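Local coordinates for coelenterazine-binding protein with bound coelenterazine (Renilla muelleri, PDB 2HPS), which binds the luciferin coelenterazine and lets it react with luciferase and oxygen only when calcium is bound, at residues 99-104 with 163-168; 119-124 with 142-147. All blocks are in the same frame, centred on the assembly; numbering follows the deposited sequence. Where two conformers were deposited one is given.

Interaction 1 (99-104 with 163-168); sequences MAVIQS and TVNDFL
The start of the first helix of the third EF-hand, with the turn before it, packs on the last helix of the fourth: V101 and S104 meet V164, L168 and N165. V164 is the centre of the contact and works with both methyls. Its CB points toward the other segment, and with CG1 anti to the backbone N (chi1 171°) both methyls come against S104. OG of S104 lies 3.5 Å from V164 CG1, while CB of the same serine stands 3.6 Å from V164 CG2. V101 approaches obliquely, its CG1 reaching V164 CG1 at 3.8 Å. That same methyl lies 3.9 Å from OD1 of N165, whose ND2 donates to L161 O, one turn earlier in its own helix. At the other end, L168 CD1 reaches A100 O at 3.7 Å in the turn that precedes helix 102-111. An alanine in place of V164 would probably open a gap beside S104, whose CB and OG would lose both methyls, and take from V101 CG1 its nearest partner. The contact buries a modest 209 Å², mainly through methyl groups with a few polar atoms lying against them, so it rests on van der Waals fit rather than on polar bonds.

Interaction 2 (119-124 with 142-147); sequences VSLPEF and TCFNTL. With CTZ (c2-hydroxy-coelenterazine), chain B.
F144 presents a face to L121 and an edge to F124. L121 comes over the face: its CB stands 3.9 Å from the centroid of the F144 ring and only 7° off the normal, a CH-pi contact, and its CD1 lies 3.6 Å from F144 CG, near the root of the ring. Toward F124 the F144 ring turns its edge. The two rings form a T-shaped pair, with planes at 76° and CD1 of F144 3.7 Å from CG of F124. CB of F144 sits over that same F124 face in a second CH-pi contact.

With CG anti to the backbone N (chi1 -179°), F124 projects from its helix toward helix 137-147. SG of C143 lies in the plane of the F124 ring, at its edge, 3.8 Å from CZ, and CD2 of L147 is also at the edge, near CE1. The ring tip reaches the bound c2-hydroxy-coelenterazine (CTZ), F124 CZ lying 3.4 Å from C31 in the phenyl ring of its benzyl group. C143 SG also touches CTZ, 3.8 Å from C24 of a hydroxyphenyl ring, so both residues line the pocket.

S120 and E123 form a capping box at the start of helix 121-131. S120 N donates to E123 OE1 at 2.8 Å, and the return bond from E123 N to S120 OG is weak. E123, a probable calcium ligand, has its OE2 bonded to T113 OG1 in this metal-free structure.

V119 pairs by backbone with I155 of strand 154-156 in the short antiparallel sheet that joins the two loops of a paired EF-hand, and the F124/F144 packing lies beside it, I155 touching both rings and L147. Helix 102-111 covers V119 through Y108 and I111, while F180 of helix 175-180 packs on L147.

In the fold
Following the chain from the N terminus, residues 99-104 lead into helix 102-111, followed by a probable calcium-binding loop whose last residues belong to 119-124. From there helix 121-131 and a linker lead to 142-147, where interaction 2 closes a loop with 17 residues between its segments. The chain goes on through a second probable calcium-binding loop into helix 157-169, and at 163-168 interaction 1 closes the wider loop, with 58 residues between. Interaction 2 is therefore nested inside interaction 1. Their centres are about 17 Å apart, yet they touch where T163 OG1 packs 3.8 Å from L147 CG. Interaction 1 ties together the outer helices of the EF-hand pair, and interaction 2 the inner ones, with the strand end that precedes helix 121-131.

Interaction 1 (99-104 with 163-168)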
# COMPACT_ATOMS: atom_id res chain seq x y z
N MSE A 99 -4.75 6.55 -12.15
CA MSE A 99 -5.29 7.15 -10.94
C MSE A 99 -5.08 6.22 -9.75
O MSE A 99 -4.90 6.69 -8.62
CB MSE A 99 -6.78 7.47 -11.10
CG MSE A 99 -7.04 8.70 -11.92
SE MSE A 99 -6.19 10.32 -11.15
CE MSE A 99 -6.53 10.11 -9.37
N ALA A 100 -5.11 4.91 -10.01
CA ALA A 100 -4.98 3.92 -8.93
C ALA A 100 -3.63 3.91 -8.21
O ALA A 100 -3.52 3.41 -7.07
CB ALA A 100 -5.29 2.53 -9.44
N VAL A 101 -2.60 4.45 -8.85
CA VAL A 101 -1.26 4.46 -8.23
C VAL A 101 -0.89 5.78 -7.58
O VAL A 101 0.18 5.92 -6.97
CB VAL A 101 -0.16 4.01 -9.23
CG1 VAL A 101 -0.49 2.61 -9.76
CG2 VAL A 101 0.00 5.03 -10.38
N ILE A 102 -1.78 6.76 -7.71
CA ILE A 102 -1.57 8.07 -7.09
C ILE A 102 -1.30 7.99 -5.59
O ILE A 102 -0.39 8.65 -5.08
CB ILE A 102 -2.75 9.02 -7.47
CG1 ILE A 102 -2.70 9.31 -8.98
CG2 ILE A 102 -2.77 10.27 -6.61
CD1 ILE A 102 -1.51 10.21 -9.44
N GLN A 103 -2.06 7.16 -4.88
CA GLN A 103 -1.84 6.96 -3.46
C GLN A 103 -0.40 6.50 -3.17
O GLN A 103 0.27 7.03 -2.27
CB GLN A 103 -2.84 5.94 -2.96
CG GLN A 103 -2.98 5.83 -1.48
CD GLN A 103 -3.95 4.71 -1.11
OE1 GLN A 103 -4.26 3.83 -1.92
NE2 GLN A 103 -4.45 4.76 0.11
N SER A 104 0.09 5.54 -3.95
CA SER A 104 1.43 5.01 -3.74
C SER A 104 2.50 6.05 -4.10
O SER A 104 3.54 6.08 -3.47
CB SER A 104 1.63 3.74 -4.56
OG SER A 104 0.86 2.67 -4.02
N THR A 163 6.80 -2.23 -8.78
CA THR A 163 6.29 -3.04 -7.66
C THR A 163 4.82 -2.71 -7.37
O THR A 163 3.99 -3.62 -7.23
CB THR A 163 7.16 -2.86 -6.40
OG1 THR A 163 8.43 -3.47 -6.66
CG2 THR A 163 6.52 -3.58 -5.19
N VAL A 164 4.50 -1.42 -7.31
CA VAL A 164 3.11 -1.01 -7.04
C VAL A 164 2.16 -1.58 -8.09
O VAL A 164 1.13 -2.16 -7.77
CB VAL A 164 2.99 0.53 -6.99
CG1 VAL A 164 1.55 0.95 -6.95
CG2 VAL A 164 3.77 1.07 -5.78
N ASN A 165 2.50 -1.40 -9.37
CA ASN A 165 1.65 -1.95 -10.42
C ASN A 165 1.51 -3.46 -10.35
O ASN A 165 0.42 -4.00 -10.56
CB ASN A 165 2.16 -1.50 -11.79
CG ASN A 165 1.65 -0.13 -12.15
OD1 ASN A 165 0.47 0.02 -12.46
ND2 ASN A 165 2.52 0.88 -12.10
N ASP A 166 2.61 -4.15 -10.07
CA ASP A 166 2.55 -5.60 -10.02
C ASP A 166 1.67 -6.06 -8.84
O ASP A 166 0.84 -6.96 -8.99
CB ASP A 166 4.01 -6.02 -9.80
CG ASP A 166 4.20 -7.50 -9.74
OD1 ASP A 166 3.22 -8.27 -9.91
OD2 ASP A 166 5.38 -7.89 -9.54
N PHE A 167 1.83 -5.41 -7.70
CA PHE A 167 0.99 -5.75 -6.54
C PHE A 167 -0.48 -5.46 -6.82
O PHE A 167 -1.34 -6.31 -6.58
CB PHE A 167 1.46 -5.02 -5.31
CG PHE A 167 0.71 -5.44 -4.06
CD1 PHE A 167 1.09 -6.59 -3.38
CD2 PHE A 167 -0.37 -4.70 -3.59
CE1 PHE A 167 0.40 -7.01 -2.23
CE2 PHE A 167 -1.08 -5.12 -2.44
CZ PHE A 167 -0.68 -6.26 -1.75
N LEU A 168 -0.78 -4.26 -7.32
CA LEU A 168 -2.18 -3.85 -7.47
C LEU A 168 -2.94 -4.53 -8.61
O LEU A 168 -4.14 -4.79 -8.47
CB LEU A 168 -2.27 -2.32 -7.62
CG LEU A 168 -1.98 -1.49 -6.36
CD1 LEU A 168 -2.09 -0.01 -6.75
CD2 LEU A 168 -2.92 -1.83 -5.19

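Interaction 2 (119-124 with 142-147)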
# COMPACT_ATOMS: atom_id res chain seq x y z
N VAL A 119 15.16 6.63 -3.05
CA VAL A 119 15.03 6.43 -1.60
C VAL A 119 16.06 5.41 -1.10
O VAL A 119 16.24 4.36 -1.70
CB VAL A 119 13.57 6.04 -1.16
CG1 VAL A 119 12.56 7.12 -1.58
CG2 VAL A 119 13.14 4.68 -1.72
N SER A 120 16.74 5.74 -0.01
CA SER A 120 17.73 4.84 0.59
C SER A 120 17.07 3.94 1.62
O SER A 120 15.90 4.15 2.01
CB SER A 120 18.79 5.67 1.32
OG SER A 120 18.18 6.33 2.44
N LEU A 121 17.84 2.97 2.12
CA LEU A 121 17.35 2.11 3.19
C LEU A 121 16.92 2.91 4.44
O LEU A 121 15.81 2.69 4.92
CB LEU A 121 18.33 0.98 3.53
CG LEU A 121 17.98 0.12 4.74
CD1 LEU A 121 16.66 -0.63 4.56
CD2 LEU A 121 19.15 -0.87 4.98
N PRO A 122 17.80 3.78 4.99
CA PRO A 122 17.35 4.55 6.15
C PRO A 122 16.01 5.28 5.94
O PRO A 122 15.14 5.25 6.81
CB PRO A 122 18.49 5.56 6.35
CG PRO A 122 19.69 4.82 5.89
CD PRO A 122 19.22 4.06 4.67
N GLU A 123 15.84 5.90 4.77
CA GLU A 123 14.59 6.61 4.46
C GLU A 123 13.37 5.68 4.45
O GLU A 123 12.33 5.96 5.07
CB GLU A 123 14.70 7.28 3.09
CG GLU A 123 15.54 8.54 3.12
CD GLU A 123 15.73 9.13 1.74
OE1 GLU A 123 16.12 8.39 0.81
OE2 GLU A 123 15.49 10.34 1.59
N PHE A 124 13.53 4.59 3.72
CA PHE A 124 12.50 3.58 3.50
C PHE A 124 12.12 2.92 4.83
O PHE A 124 10.94 2.81 5.15
CB PHE A 124 13.10 2.57 2.54
CG PHE A 124 12.18 1.45 2.15
CD1 PHE A 124 11.55 1.46 0.89
CD2 PHE A 124 12.01 0.34 2.98
CE1 PHE A 124 10.73 0.38 0.50
CE2 PHE A 124 11.20 -0.73 2.60
CZ PHE A 124 10.57 -0.71 1.36
N THR A 142 14.24 -6.51 4.91
CA THR A 142 13.92 -7.53 3.92
C THR A 142 13.10 -6.94 2.78
O THR A 142 13.37 -7.21 1.61
CB THR A 142 13.18 -8.73 4.55
OG1 THR A 142 14.08 -9.44 5.41
CG2 THR A 142 12.64 -9.66 3.48
N CYS A 143 12.10 -6.13 3.15
CA CYS A 143 11.22 -5.50 2.18
C CYS A 143 12.01 -4.58 1.22
O CYS A 143 11.89 -4.68 -0.03
CB CYS A 143 10.10 -4.74 2.91
SG CYS A 143 8.83 -4.02 1.82
N PHE A 144 12.83 -3.71 1.80
CA PHE A 144 13.71 -2.82 1.02
C PHE A 144 14.57 -3.64 0.06
O PHE A 144 14.66 -3.32 -1.13
CB PHE A 144 14.64 -2.02 1.93
CG PHE A 144 15.63 -1.16 1.16
CD1 PHE A 144 15.27 0.11 0.71
CD2 PHE A 144 16.90 -1.66 0.84
CE1 PHE A 144 16.16 0.90 -0.04
CE2 PHE A 144 17.81 -0.88 0.09
CZ PHE A 144 17.44 0.40 -0.34
N ASN A 145 15.24 -4.66 0.61
CA ASN A 145 16.18 -5.45 -0.20
C ASN A 145 15.53 -6.07 -1.44
O ASN A 145 16.10 -6.07 -2.52
CB ASN A 145 16.82 -6.53 0.68
CG ASN A 145 17.94 -7.27 -0.05
OD1 ASN A 145 18.90 -6.64 -0.53
ND2 ASN A 145 17.83 -8.60 -0.12
N THR A 146 14.31 -6.58 -1.28
CA THR A 146 13.58 -7.15 -2.39
C THR A 146 13.13 -6.07 -3.41
O THR A 146 13.26 -6.26 -4.62
CB THR A 146 12.37 -8.01 -1.90
OG1 THR A 146 12.84 -9.08 -1.03
CG2 THR A 146 11.62 -8.60 -3.11
N LEU A 147 12.61 -4.95 -2.91
CA LEU A 147 12.12 -3.90 -3.80
C LEU A 147 13.24 -3.19 -4.55
O LEU A 147 13.02 -2.61 -5.62
CB LEU A 147 11.29 -2.88 -3.03
CG LEU A 147 9.78 -3.12 -3.09
CD1 LEU A 147 9.39 -4.46 -2.52
CD2 LEU A 147 9.08 -2.03 -2.28
N1 CTZ B . 1.75 0.09 3.51
C2 CTZ B . 1.05 0.30 4.66
C3 CTZ B . 1.52 -0.77 5.54
N4 CTZ B . 2.43 -1.53 4.93
C5 CTZ B . 3.11 -2.61 5.34
C6 CTZ B . 3.99 -3.23 4.45
N7 CTZ B . 4.17 -2.75 3.20
C8 CTZ B . 3.51 -1.66 2.76
C9 CTZ B . 2.56 -1.01 3.69
C10 CTZ B . 0.04 1.40 4.91
C11 CTZ B . -1.10 1.16 3.95
C12 CTZ B . -1.33 2.06 2.91
C13 CTZ B . -2.36 1.86 2.00
C14 CTZ B . -3.17 0.73 2.14
C15 CTZ B . -2.94 -0.19 3.18
C16 CTZ B . -1.90 0.02 4.08
O17 CTZ B . -4.17 0.54 1.25
O18 CTZ B . 1.12 -0.99 6.75
C19 CTZ B . 4.78 -4.40 4.90
C20 CTZ B . 4.24 -5.35 5.78
C21 CTZ B . 5.01 -6.43 6.20
C22 CTZ B . 6.33 -6.57 5.75
C23 CTZ B . 6.88 -5.63 4.89
C24 CTZ B . 6.10 -4.54 4.47
O25 CTZ B . 7.05 -7.64 6.18
C26 CTZ B . 3.66 -1.10 1.36
C27 CTZ B . 4.85 -0.17 1.33
C28 CTZ B . 4.70 1.20 1.11
C29 CTZ B . 5.83 2.02 1.08
C30 CTZ B . 7.10 1.46 1.29
C31 CTZ B . 7.25 0.09 1.50
C32 CTZ B . 6.12 -0.73 1.51